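Local coordinates for protein 433aa long hypothetical phosphoribosylglycinamide formyl transferase (Pyrococcus horikoshii, PDB 2DWC) that is a predicted ATP-grasp protein of the PurT type that binds adenosine-5'-diphosphate in a pocket, at residues Q20-L25 / K32-E37; I36-L41 / L316-V321; Y355-R360 / R385-A390; P369-R374 / E405-M410. One frame throughout, in Å; residues are numbered along the deposited sequence.

Interaction 1: Q20-L25 / K32-E37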
loop_
_atom_site.group_PDB
_atom_site.type_symbol
_atom_site.label_atom_id
_atom_site.label_comp_id
_atom_site.label_asym_id
_atom_site.label_seq_id
_atom_site.Cartn_x
_atom_site.Cartn_y
_atom_site.Cartn_z
ATOM N N GLN B 20 5.442 -14.046 12.716
ATOM C CA GLN B 20 6.761 -14.025 12.082
ATOM C C GLN B 20 7.180 -12.551 12.354
ATOM O O GLN B 20 6.320 -11.702 12.577
ATOM C CB GLN B 20 6.693 -14.240 10.594
ATOM C CG GLN B 20 6.858 -15.740 10.295
ATOM C CD GLN B 20 5.617 -16.486 10.759
ATOM O OE1 GLN B 20 4.515 -16.053 10.470
ATOM N NE2 GLN B 20 5.800 -17.568 11.516
ATOM N N LYS B 21 8.477 -12.252 12.297
ATOM C CA LYS B 21 8.926 -10.893 12.651
ATOM C C LYS B 21 10.133 -10.475 11.801
ATOM O O LYS B 21 11.055 -11.275 11.572
ATOM C CB LYS B 21 9.359 -10.893 14.143
ATOM C CG LYS B 21 9.787 -9.492 14.664
ATOM C CD LYS B 21 10.427 -9.660 16.065
ATOM C CE LYS B 21 9.374 -10.141 17.049
ATOM N NZ LYS B 21 9.971 -10.332 18.419
ATOM N N ILE B 22 10.082 -9.266 11.260
ATOM C CA ILE B 22 11.257 -8.769 10.537
ATOM C C ILE B 22 11.866 -7.641 11.345
ATOM O O ILE B 22 11.151 -6.957 12.076
ATOM C CB ILE B 22 10.903 -8.229 9.140
ATOM C CG1 ILE B 22 9.882 -7.063 9.232
ATOM C CG2 ILE B 22 10.375 -9.412 8.276
ATOM C CD1 ILE B 22 9.595 -6.444 7.828
ATOM N N LEU B 23 13.192 -7.460 11.212
ATOM C CA LEU B 23 13.911 -6.417 11.927
ATOM C C LEU B 23 14.541 -5.542 10.833
ATOM O O LEU B 23 15.430 -5.998 10.105
ATOM C CB LEU B 23 15.014 -7.040 12.824
ATOM C CG LEU B 23 15.786 -6.001 13.626
ATOM C CD1 LEU B 23 14.881 -5.299 14.654
ATOM C CD2 LEU B 23 16.955 -6.708 14.332
ATOM N N LEU B 24 14.026 -4.318 10.709
ATOM C CA LEU B 24 14.545 -3.376 9.712
ATOM C C LEU B 24 15.721 -2.582 10.298
ATOM O O LEU B 24 15.539 -1.899 11.299
ATOM C CB LEU B 24 13.435 -2.381 9.309
ATOM C CG LEU B 24 12.233 -3.076 8.641
ATOM C CD1 LEU B 24 11.152 -2.028 8.405
ATOM C CD2 LEU B 24 12.641 -3.650 7.262
ATOM N N LEU B 25 16.927 -2.717 9.735
ATOM C CA LEU B 25 18.073 -1.916 10.225
ATOM C C LEU B 25 18.152 -0.743 9.254
ATOM O O LEU B 25 18.767 -0.836 8.169
ATOM C CB LEU B 25 19.344 -2.756 10.258
ATOM C CG LEU B 25 19.212 -3.971 11.205
ATOM C CD1 LEU B 25 20.631 -4.666 11.281
ATOM C CD2 LEU B 25 18.742 -3.598 12.659
ATOM N N LYS B 32 10.027 1.861 5.144
ATOM C CA LYS B 32 8.608 2.120 5.435
ATOM C C LYS B 32 7.707 1.281 4.522
ATOM O O LYS B 32 6.691 0.735 4.991
ATOM C CB LYS B 32 8.296 3.624 5.225
ATOM C CG LYS B 32 6.880 4.017 5.575
ATOM C CD LYS B 32 6.710 5.542 5.303
ATOM C CE LYS B 32 5.500 6.082 6.034
ATOM N NZ LYS B 32 5.298 7.542 5.677
ATOM N N GLU B 33 8.029 1.223 3.218
ATOM C CA GLU B 33 7.221 0.419 2.308
ATOM C C GLU B 33 7.366 -1.099 2.562
ATOM O O GLU B 33 6.380 -1.855 2.399
ATOM C CB GLU B 33 7.509 0.804 0.833
ATOM C CG GLU B 33 6.815 2.147 0.475
ATOM C CD GLU B 33 5.272 2.038 0.338
ATOM O OE1 GLU B 33 4.606 3.117 0.352
ATOM O OE2 GLU B 33 4.717 0.904 0.184
ATOM N N ILE B 34 8.535 -1.561 3.019
ATOM C CA ILE B 34 8.649 -2.988 3.374
ATOM C C ILE B 34 7.744 -3.207 4.615
ATOM O O ILE B 34 7.026 -4.198 4.732
ATOM C CB ILE B 34 10.098 -3.358 3.759
ATOM C CG1 ILE B 34 11.003 -3.222 2.520
ATOM C CG2 ILE B 34 10.166 -4.809 4.319
ATOM C CD1 ILE B 34 12.482 -3.316 2.868
ATOM N N ALA B 35 7.746 -2.248 5.541
ATOM C CA ALA B 35 6.913 -2.402 6.722
ATOM C C ALA B 35 5.439 -2.444 6.359
ATOM O O ALA B 35 4.649 -3.169 6.985
ATOM C CB ALA B 35 7.193 -1.230 7.732
ATOM N N ILE B 36 5.042 -1.622 5.394
ATOM C CA ILE B 36 3.632 -1.607 4.975
ATOM C C ILE B 36 3.238 -2.954 4.356
ATOM O O ILE B 36 2.162 -3.484 4.650
ATOM C CB ILE B 36 3.401 -0.413 3.981
ATOM C CG1 ILE B 36 3.315 0.878 4.786
ATOM C CG2 ILE B 36 2.049 -0.570 3.255
ATOM C CD1 ILE B 36 3.332 2.120 3.919
ATOM N N GLU B 37 4.081 -3.537 3.510
ATOM C CA GLU B 37 3.666 -4.875 2.990
ATOM C C GLU B 37 3.649 -5.917 4.101
ATOM O O GLU B 37 2.755 -6.794 4.158
ATOM C CB GLU B 37 4.616 -5.326 1.904
ATOM C CG GLU B 37 4.191 -6.694 1.305
ATOM C CD GLU B 37 2.810 -6.664 0.600
ATOM O OE1 GLU B 37 2.319 -5.574 0.149
ATOM O OE2 GLU B 37 2.240 -7.762 0.478
#
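I22 and L24, two residues apart on strand 21-25, both reach toward helix 32-37 and close on the same methyl, CG2 of I34. I22 arrives with its terminal CD1, 3.9 Å from I34 CG2. L24 divides its two methyls: CD2 lies 4.0 Å from I34 CG2, while CD1 meets A35 CB at 4.1 Å. The contact is wholly apolar, with no hydrogen bond between the segments.

The torsions explain the fit. In I22 the CG1 branch stands between the backbone N and the carbonyl carbon (chi1 59°) and then runs on extended, which carries CD1 out to the helix. I34 has CG2 opposite its own backbone N, and this branch makes the closest contacts with the strand. Both I22 and L24 run obliquely across I34. The nearest CA atoms, of A35 and L24, are 8.3 Å apart.

Strand and helix run antiparallel, their axes 10.0 Å apart. On the far side of the helix, E33 forms a salt bridge with R40 of the second subunit. The pair is the first half of the beta-alpha-beta unit 21-25, 29-40, 44-49, and G26, G28 and G31 fit a Rossmann-type glycine pattern from turn into helix, consistent with the preATP-grasp domain.

Interaction 2: I36-L41 / L316-V321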
loop_
_atom_site.group_PDB
_atom_site.type_symbol
_atom_site.label_atom_id
_atom_site.label_comp_id
_atom_site.label_asym_id
_atom_site.label_seq_id
_atom_site.Cartn_x
_atom_site.Cartn_y
_atom_site.Cartn_z
ATOM N N ILE B 36 5.042 -1.622 5.394
ATOM C CA ILE B 36 3.632 -1.607 4.975
ATOM C C ILE B 36 3.238 -2.954 4.356
ATOM O O ILE B 36 2.162 -3.484 4.650
ATOM C CB ILE B 36 3.401 -0.413 3.981
ATOM C CG1 ILE B 36 3.315 0.878 4.786
ATOM C CG2 ILE B 36 2.049 -0.570 3.255
ATOM C CD1 ILE B 36 3.332 2.120 3.919
ATOM N N GLU B 37 4.081 -3.537 3.510
ATOM C CA GLU B 37 3.666 -4.875 2.990
ATOM C C GLU B 37 3.649 -5.917 4.101
ATOM O O GLU B 37 2.755 -6.794 4.158
ATOM C CB GLU B 37 4.616 -5.326 1.904
ATOM C CG GLU B 37 4.191 -6.694 1.305
ATOM C CD GLU B 37 2.810 -6.664 0.600
ATOM O OE1 GLU B 37 2.319 -5.574 0.149
ATOM O OE2 GLU B 37 2.240 -7.762 0.478
ATOM N N ALA B 38 4.605 -5.808 5.017
ATOM C CA ALA B 38 4.607 -6.773 6.150
ATOM C C ALA B 38 3.300 -6.634 6.937
ATOM O O ALA B 38 2.639 -7.614 7.264
ATOM C CB ALA B 38 5.809 -6.495 7.065
ATOM N N GLN B 39 2.914 -5.396 7.264
ATOM C CA GLN B 39 1.629 -5.206 7.966
ATOM C C GLN B 39 0.482 -5.767 7.170
ATOM O O GLN B 39 -0.451 -6.324 7.729
ATOM C CB GLN B 39 1.336 -3.732 8.223
ATOM C CG GLN B 39 2.306 -3.167 9.283
ATOM C CD GLN B 39 1.800 -3.352 10.710
ATOM O OE1 GLN B 39 0.951 -4.186 10.994
ATOM N NE2 GLN B 39 2.330 -2.546 11.623
ATOM N N ARG B 40 0.519 -5.602 5.861
ATOM C CA ARG B 40 -0.529 -6.139 5.019
ATOM C C ARG B 40 -0.614 -7.673 4.992
ATOM O O ARG B 40 -1.656 -8.211 4.604
ATOM C CB ARG B 40 -0.387 -5.587 3.605
ATOM C CG ARG B 40 -1.006 -4.195 3.471
ATOM C CD ARG B 40 -0.686 -3.618 2.110
ATOM N NE ARG B 40 -1.568 -2.458 1.821
ATOM C CZ ARG B 40 -1.387 -1.677 0.766
ATOM N NH1 ARG B 40 -0.356 -1.893 -0.072
ATOM N NH2 ARG B 40 -2.287 -0.747 0.493
ATOM N N LEU B 41 0.439 -8.348 5.467
ATOM C CA LEU B 41 0.478 -9.812 5.542
ATOM C C LEU B 41 0.412 -10.262 7.021
ATOM O O LEU B 41 0.593 -11.437 7.327
ATOM C CB LEU B 41 1.765 -10.326 4.909
ATOM C CG LEU B 41 1.886 -10.152 3.403
ATOM C CD1 LEU B 41 3.235 -10.641 2.918
ATOM C CD2 LEU B 41 0.785 -10.978 2.745
ATOM N N LEU B 316 8.381 -7.537 -3.048
ATOM C CA LEU B 316 9.150 -8.656 -3.660
ATOM C C LEU B 316 10.261 -9.031 -2.681
ATOM O O LEU B 316 10.518 -10.201 -2.449
ATOM C CB LEU B 316 9.781 -8.241 -4.983
ATOM C CG LEU B 316 8.743 -8.122 -6.109
ATOM C CD1 LEU B 316 9.370 -7.457 -7.332
ATOM C CD2 LEU B 316 8.194 -9.533 -6.466
ATOM N N HIS B 317 10.914 -8.022 -2.118
ATOM C CA HIS B 317 11.987 -8.283 -1.150
ATOM C C HIS B 317 11.432 -9.018 0.057
ATOM O O HIS B 317 12.001 -10.001 0.512
ATOM C CB HIS B 317 12.587 -6.943 -0.675
ATOM C CG HIS B 317 13.888 -7.062 0.054
ATOM N ND1 HIS B 317 14.978 -7.743 -0.450
ATOM C CD2 HIS B 317 14.292 -6.518 1.228
ATOM C CE1 HIS B 317 16.004 -7.598 0.372
ATOM N NE2 HIS B 317 15.616 -6.858 1.403
ATOM N N LEU B 318 10.345 -8.497 0.623
ATOM C CA LEU B 318 9.776 -9.115 1.820
ATOM C C LEU B 318 9.386 -10.582 1.572
ATOM O O LEU B 318 9.670 -11.476 2.379
ATOM C CB LEU B 318 8.539 -8.328 2.281
ATOM C CG LEU B 318 7.847 -8.943 3.505
ATOM C CD1 LEU B 318 8.770 -8.840 4.727
ATOM C CD2 LEU B 318 6.528 -8.206 3.768
ATOM N N ARG B 319 8.690 -10.814 0.471
ATOM C CA ARG B 319 8.289 -12.192 0.175
ATOM C C ARG B 319 9.516 -13.078 0.045
ATOM O O ARG B 319 9.576 -14.169 0.617
ATOM C CB ARG B 319 7.446 -12.223 -1.123
ATOM C CG ARG B 319 5.996 -11.684 -0.840
ATOM C CD ARG B 319 5.213 -11.438 -2.107
ATOM N NE ARG B 319 4.933 -12.686 -2.804
ATOM C CZ ARG B 319 3.720 -13.081 -3.227
ATOM N NH1 ARG B 319 2.641 -12.348 -3.018
ATOM N NH2 ARG B 319 3.592 -14.222 -3.915
ATOM N N ALA B 320 10.497 -12.598 -0.698
ATOM C CA ALA B 320 11.687 -13.413 -0.916
ATOM C C ALA B 320 12.342 -13.769 0.418
ATOM O O ALA B 320 12.672 -14.927 0.634
ATOM C CB ALA B 320 12.731 -12.667 -1.799
ATOM N N VAL B 321 12.525 -12.782 1.310
ATOM C CA VAL B 321 13.251 -13.079 2.562
ATOM C C VAL B 321 12.492 -13.804 3.661
ATOM O O VAL B 321 13.111 -14.281 4.639
ATOM C CB VAL B 321 13.975 -11.803 3.126
ATOM C CG1 VAL B 321 14.778 -11.143 2.012
ATOM C CG2 VAL B 321 12.960 -10.798 3.713
HETATM O O HOH W 1 2.237 -9.671 -1.972
#
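Helix 36-40 and helix 316-321 come closest at A38 and L318, whose CA atoms are 7.1 Å apart, with no hydrogen bond passing directly between the two segments. L318 carries the contact. Its CG lies opposite the backbone N (chi1 178°), and CD2 continues the extended chain, so that this methyl reaches the other helix. It is 3.3 Å from A38 N, a tight approach to the backbone itself, and 3.8 Å from A38 CB. It also presses on E37, reaching 3.7 Å from E37 CG, so the aliphatic part of the glutamate serves as a hydrophobic wall. The two side chains run obliquely to one another. L41, just past the end of its helix, adds CD1 at 4.2 Å from L318 CD2; here the side chains pass in opposite directions.

Beside this apolar patch is a polar one. E37 OE2 and R319 NH1 are 5.8 Å apart and joined through a water, which donates to E37 OE2 and accepts from R319 NH1 at 2.9 Å, in the guanidinium plane. The E37 chain bends at chi2, turning its carboxylate aside from the L318 methyl. Its stronger partner is R374 of the second subunit, in a salt bridge to the same OE2, while R319 NH2 is hydrogen-bonded to P325 O. The buried carboxylate is thus held by both an arginine of the other chain and a bridging water, an environment that would probably favour its charged form, and the helix pair is coupled to the subunit interface.

Interaction 3: Y355-R360 / R385-A390. With SO4 (sulfate ion), chain F.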
loop_
_atom_site.group_PDB
_atom_site.type_symbol
_atom_site.label_atom_id
_atom_site.label_comp_id
_atom_site.label_asym_id
_atom_site.label_seq_id
_atom_site.Cartn_x
_atom_site.Cartn_y
_atom_site.Cartn_z
ATOM N N TYR B 355 12.605 21.547 11.701
ATOM C CA TYR B 355 11.636 20.574 12.187
ATOM C C TYR B 355 10.237 20.812 11.660
ATOM O O TYR B 355 9.918 21.915 11.185
ATOM C CB TYR B 355 11.615 20.647 13.711
ATOM C CG TYR B 355 11.625 19.316 14.372
ATOM C CD1 TYR B 355 10.432 18.712 14.784
ATOM C CD2 TYR B 355 12.819 18.631 14.560
ATOM C CE1 TYR B 355 10.444 17.456 15.372
ATOM C CE2 TYR B 355 12.843 17.353 15.141
ATOM C CZ TYR B 355 11.660 16.777 15.545
ATOM O OH TYR B 355 11.642 15.552 16.149
ATOM N N SER B 356 9.409 19.762 11.727
ATOM C CA SER B 356 7.978 19.836 11.348
ATOM C C SER B 356 7.740 20.309 9.911
ATOM O O SER B 356 7.075 21.327 9.686
ATOM C CB SER B 356 7.220 20.785 12.320
ATOM O OG SER B 356 7.539 20.449 13.694
ATOM N N PRO B 357 8.237 19.554 8.926
ATOM C CA PRO B 357 8.031 19.994 7.531
ATOM C C PRO B 357 6.569 20.091 7.138
ATOM O O PRO B 357 5.687 19.389 7.722
ATOM C CB PRO B 357 8.756 18.910 6.703
ATOM C CG PRO B 357 9.821 18.348 7.706
ATOM C CD PRO B 357 9.022 18.301 9.005
ATOM N N ARG B 358 6.261 20.978 6.175
ATOM C CA ARG B 358 4.885 21.071 5.709
ATOM C C ARG B 358 5.002 21.282 4.190
ATOM O O ARG B 358 6.019 21.809 3.678
ATOM C CB ARG B 358 4.071 22.186 6.410
ATOM C CG ARG B 358 4.667 23.486 6.621
ATOM C CD ARG B 358 3.587 24.340 7.330
ATOM N NE ARG B 358 3.540 24.126 8.772
ATOM C CZ ARG B 358 2.500 24.429 9.557
ATOM N NH1 ARG B 358 1.386 24.956 9.039
ATOM N NH2 ARG B 358 2.561 24.236 10.872
ATOM N N PHE B 359 3.990 20.810 3.486
ATOM C CA PHE B 359 4.015 20.813 2.030
ATOM C C PHE B 359 2.809 21.529 1.508
ATOM O O PHE B 359 1.690 21.254 1.950
ATOM C CB PHE B 359 3.948 19.359 1.551
ATOM C CG PHE B 359 4.977 18.468 2.154
ATOM C CD1 PHE B 359 4.750 17.823 3.376
ATOM C CD2 PHE B 359 6.216 18.319 1.528
ATOM C CE1 PHE B 359 5.748 17.047 3.953
ATOM C CE2 PHE B 359 7.219 17.545 2.116
ATOM C CZ PHE B 359 6.960 16.910 3.351
ATOM N N ARG B 360 2.983 22.440 0.556
ATOM C CA ARG B 360 1.778 23.068 0.010
ATOM C C ARG B 360 1.779 22.959 -1.504
ATOM O O ARG B 360 2.728 22.490 -2.099
ATOM C CB ARG B 360 1.618 24.529 0.448
ATOM C CG ARG B 360 2.629 25.476 -0.163
ATOM C CD ARG B 360 2.296 26.914 0.273
ATOM N NE ARG B 360 3.225 27.847 -0.361
ATOM C CZ ARG B 360 3.324 29.146 -0.079
ATOM N NH1 ARG B 360 2.542 29.718 0.848
ATOM N NH2 ARG B 360 4.230 29.874 -0.729
ATOM N N ARG B 385 17.568 16.752 1.831
ATOM C CA ARG B 385 16.900 15.524 2.310
ATOM C C ARG B 385 15.677 15.191 1.445
ATOM O O ARG B 385 14.896 16.069 1.126
ATOM C CB ARG B 385 16.442 15.681 3.770
ATOM C CG ARG B 385 16.016 14.353 4.449
ATOM C CD ARG B 385 15.638 14.514 5.932
ATOM N NE ARG B 385 16.034 13.265 6.605
ATOM C CZ ARG B 385 15.943 13.045 7.910
ATOM N NH1 ARG B 385 15.457 13.987 8.716
ATOM N NH2 ARG B 385 16.365 11.885 8.410
ATOM N N ARG B 386 15.503 13.920 1.080
ATOM C CA ARG B 386 14.337 13.551 0.287
ATOM C C ARG B 386 13.171 13.391 1.263
ATOM O O ARG B 386 13.233 12.544 2.170
ATOM C CB ARG B 386 14.564 12.209 -0.386
ATOM C CG ARG B 386 13.560 11.929 -1.456
ATOM C CD ARG B 386 13.928 10.588 -2.111
ATOM N NE ARG B 386 15.201 10.700 -2.823
ATOM C CZ ARG B 386 16.122 9.740 -2.880
ATOM N NH1 ARG B 386 15.928 8.583 -2.261
ATOM N NH2 ARG B 386 17.240 9.935 -3.570
ATOM N N LEU B 387 12.123 14.184 1.064
ATOM C CA LEU B 387 10.947 14.158 1.945
ATOM C C LEU B 387 9.757 13.430 1.355
ATOM O O LEU B 387 8.783 13.123 2.080
ATOM C CB LEU B 387 10.540 15.596 2.310
ATOM C CG LEU B 387 11.628 16.344 3.083
ATOM C CD1 LEU B 387 11.030 17.696 3.579
ATOM C CD2 LEU B 387 12.117 15.476 4.277
ATOM N N GLY B 388 9.799 13.141 0.048
ATOM C CA GLY B 388 8.672 12.418 -0.539
ATOM C C GLY B 388 8.915 12.165 -2.008
ATOM O O GLY B 388 10.024 12.416 -2.496
ATOM N N ILE B 389 7.910 11.647 -2.706
ATOM C CA ILE B 389 8.040 11.444 -4.154
ATOM C C ILE B 389 6.702 11.673 -4.835
ATOM O O ILE B 389 5.645 11.473 -4.237
ATOM C CB ILE B 389 8.431 9.982 -4.585
ATOM C CG1 ILE B 389 7.520 8.957 -3.865
ATOM C CG2 ILE B 389 9.917 9.749 -4.393
ATOM C CD1 ILE B 389 7.532 7.593 -4.544
ATOM N N ALA B 390 6.756 12.109 -6.091
ATOM C CA ALA B 390 5.552 12.165 -6.899
ATOM C C ALA B 390 5.626 10.855 -7.727
ATOM O O ALA B 390 6.715 10.446 -8.162
ATOM C CB ALA B 390 5.588 13.397 -7.867
HETATM S S SO4 F . 17.950 10.337 5.493
HETATM O O1 SO4 F . 18.992 11.414 5.420
HETATM O O2 SO4 F . 18.385 9.191 4.628
HETATM O O3 SO4 F . 17.805 9.885 6.916
HETATM O O4 SO4 F . 16.642 10.890 5.011
#
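A classic beta bulge on strand 386-393, where L387 and G388 both face I348 of the neighbouring strand, supplies the central side chain of this contact. L387 points toward segment 355-360 and meets two residues there. Its CB sits at the edge of the F359 ring, in the ring plane, 3.9 Å from CE2. Its CD1 meets both residues, 4.1 Å from P357 CB and equally far from F359 CE2, so the ring is touched by the stem and a methyl of the leucine together. The two side chains of F359 and L387 pass at a slant.

Within the PurT C-terminal region the contact joins different sheets: strand 386-393 belongs to the large mixed sheet, whereas 358-360 is the outermost strand, within this chain, of a small antiparallel one. L413 of the latter touches both F359 and L387. F359 and R360 also pair with a strand of the second subunit, carrying this small sheet across the interface.

Just before the bulged strand, R385 grips a sulfate ion, probably from the crystallisation liquor. NE bonds to O4 and NH2 to O3, each at 2.9 Å and nearly straight (165° and 167°), a side-on fork with the sulfur in the guanidinium plane. Y382 OH and K378 NZ bind the same ion, and R385 NH1 is hydrogen-bonded to E380 O.

Interaction 4: P369-R374 / E405-M410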
loop_
_atom_site.group_PDB
_atom_site.type_symbol
_atom_site.label_atom_id
_atom_site.label_comp_id
_atom_site.label_asym_id
_atom_site.label_seq_id
_atom_site.Cartn_x
_atom_site.Cartn_y
_atom_site.Cartn_z
ATOM N N PRO B 369 -4.453 14.056 -12.959
ATOM C CA PRO B 369 -4.876 12.650 -13.069
ATOM C C PRO B 369 -3.725 11.679 -13.300
ATOM O O PRO B 369 -2.671 12.051 -13.869
ATOM C CB PRO B 369 -5.873 12.663 -14.248
ATOM C CG PRO B 369 -5.409 13.804 -15.074
ATOM C CD PRO B 369 -4.999 14.876 -14.069
ATOM N N ASN B 370 -3.928 10.452 -12.817
ATOM C CA ASN B 370 -2.954 9.366 -12.970
ATOM C C ASN B 370 -1.629 9.670 -12.286
ATOM O O ASN B 370 -0.562 9.360 -12.808
ATOM C CB ASN B 370 -2.676 9.089 -14.458
ATOM C CG ASN B 370 -3.956 8.777 -15.243
ATOM O OD1 ASN B 370 -4.918 8.253 -14.701
ATOM N ND2 ASN B 370 -3.948 9.079 -16.539
ATOM N N ALA B 371 -1.702 10.341 -11.145
ATOM C CA ALA B 371 -0.503 10.596 -10.364
ATOM C C ALA B 371 -0.933 10.761 -8.918
ATOM O O ALA B 371 -2.116 10.906 -8.609
ATOM C CB ALA B 371 0.160 11.865 -10.815
ATOM N N THR B 372 0.042 10.693 -8.022
ATOM C CA THR B 372 -0.246 10.971 -6.622
ATOM C C THR B 372 1.079 11.253 -5.955
ATOM O O THR B 372 2.095 11.326 -6.637
ATOM C CB THR B 372 -1.017 9.820 -5.891
ATOM O OG1 THR B 372 -1.466 10.329 -4.612
ATOM C CG2 THR B 372 -0.130 8.587 -5.681
ATOM N N VAL B 373 1.083 11.486 -4.640
ATOM C CA VAL B 373 2.357 11.701 -3.977
ATOM C C VAL B 373 2.437 10.812 -2.736
ATOM O O VAL B 373 1.409 10.336 -2.219
ATOM C CB VAL B 373 2.555 13.187 -3.486
ATOM C CG1 VAL B 373 2.513 14.175 -4.700
ATOM C CG2 VAL B 373 1.496 13.524 -2.472
ATOM N N ARG B 374 3.654 10.566 -2.286
ATOM C CA ARG B 374 3.877 9.835 -1.018
ATOM C C ARG B 374 4.803 10.766 -0.255
ATOM O O ARG B 374 5.828 11.234 -0.814
ATOM C CB ARG B 374 4.518 8.451 -1.224
ATOM C CG ARG B 374 3.469 7.328 -1.253
ATOM C CD ARG B 374 2.869 7.077 -2.594
ATOM N NE ARG B 374 1.801 6.067 -2.504
ATOM C CZ ARG B 374 0.544 6.352 -2.123
ATOM N NH1 ARG B 374 0.212 7.611 -1.809
ATOM N NH2 ARG B 374 -0.373 5.390 -2.017
ATOM N N GLU B 405 7.413 14.595 -12.873
ATOM C CA GLU B 405 8.193 15.819 -12.694
ATOM C C GLU B 405 7.310 17.039 -12.455
ATOM O O GLU B 405 7.582 17.865 -11.556
ATOM C CB GLU B 405 9.071 16.072 -13.921
ATOM C CG GLU B 405 9.951 17.284 -13.787
ATOM C CD GLU B 405 10.775 17.500 -15.047
ATOM O OE1 GLU B 405 10.263 17.206 -16.152
ATOM O OE2 GLU B 405 11.925 17.968 -14.930
ATOM N N MET B 406 6.242 17.188 -13.253
ATOM C CA MET B 406 5.357 18.318 -13.093
ATOM C C MET B 406 4.691 18.331 -11.714
ATOM O O MET B 406 4.609 19.373 -11.083
ATOM C CB MET B 406 4.302 18.313 -14.211
ATOM C CG MET B 406 3.179 19.294 -13.983
ATOM S SD MET B 406 1.974 19.285 -15.338
ATOM C CE MET B 406 0.911 17.803 -14.952
ATOM N N VAL B 407 4.206 17.175 -11.258
ATOM C CA VAL B 407 3.574 17.079 -9.929
ATOM C C VAL B 407 4.581 17.433 -8.820
ATOM O O VAL B 407 4.274 18.215 -7.907
ATOM C CB VAL B 407 2.989 15.642 -9.701
ATOM C CG1 VAL B 407 2.509 15.474 -8.220
ATOM C CG2 VAL B 407 1.790 15.430 -10.641
ATOM N N ALA B 408 5.795 16.907 -8.900
ATOM C CA ALA B 408 6.777 17.239 -7.872
ATOM C C ALA B 408 7.051 18.733 -7.838
ATOM O O ALA B 408 7.166 19.330 -6.763
ATOM C CB ALA B 408 8.081 16.481 -8.100
ATOM N N HIS B 409 7.194 19.338 -9.016
ATOM C CA HIS B 409 7.476 20.766 -9.081
ATOM C C HIS B 409 6.343 21.686 -8.619
ATOM O O HIS B 409 6.579 22.867 -8.404
ATOM C CB HIS B 409 7.949 21.134 -10.495
ATOM C CG HIS B 409 9.320 20.616 -10.812
ATOM N ND1 HIS B 409 9.848 20.633 -12.089
ATOM C CD2 HIS B 409 10.277 20.076 -10.020
ATOM C CE1 HIS B 409 11.069 20.125 -12.066
ATOM N NE2 HIS B 409 11.354 19.780 -10.824
ATOM N N MET B 410 5.124 21.155 -8.466
ATOM C CA MET B 410 4.005 21.927 -7.975
ATOM C C MET B 410 4.003 22.028 -6.446
ATOM O O MET B 410 3.234 22.803 -5.858
ATOM C CB MET B 410 2.699 21.270 -8.417
ATOM C CG MET B 410 2.428 21.419 -9.915
ATOM S SD MET B 410 0.893 20.551 -10.340
ATOM C CE MET B 410 0.638 20.982 -12.044
#
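Strand 371-374 and helix 405-409 pass at 50° with their axes 9.1 Å apart at the closest point, and the nearest CA atoms are those of A371 and V407, 7.7 Å apart. One helix residue, V407, meets the strand. It points toward the strand and splits its two methyls between residues two apart: CG2 lies 3.9 Å from A371 CB, and CG1 lies 3.8 Å from V373 CG1. The V407 torsion fixes this division, with CG1 opposite the backbone N (chi1 172°) and CG2 beside it. V373 meets it with CG1, the branch beside its own backbone N, and the two valines lie aslant. The contact is entirely apolar.

T372, between them, turns its side chain the other way. Its CG2 lies 3.9 Å above one face of the R374 guanidinium, toward the rim. R374 NH1 also donates to V373 O at 3.0 Å, from above the carbonyl plane, while R374 NH2 forms a salt bridge with E37 of the second subunit. T372, V373 and R374 all reach that subunit.

V407 also touches A390 on strand 386-393, antiparallel neighbour of 371-375. The arrangement is that of a helix packed on a face of an antiparallel-paired region of a mixed sheet, within the PurT C-terminal part of the fold.

In the fold
All four contacts are buried where they touch, and all lie near the second subunit. Interactions 1 and 2 share helix 29-40, and their side chains meet: I22 CD1 packs on A38 CB and I22 CG2 on L318 CD1, so strand 21-25, helix 29-40 and helix 313-322 meet in one apolar cluster. Interactions 3 and 4 adjoin through strands 386-393 and 371-375 of the mixed sheet, about 13 Å apart by their centres. Interactions 1, 3 and 4 are apolar between their segments, with a sulfate bound beside 3; interaction 2 adds a water bridge between opposite charges. The two groups, about 22 to 26 Å apart by centres, are linked across the dimer by E37 and R374.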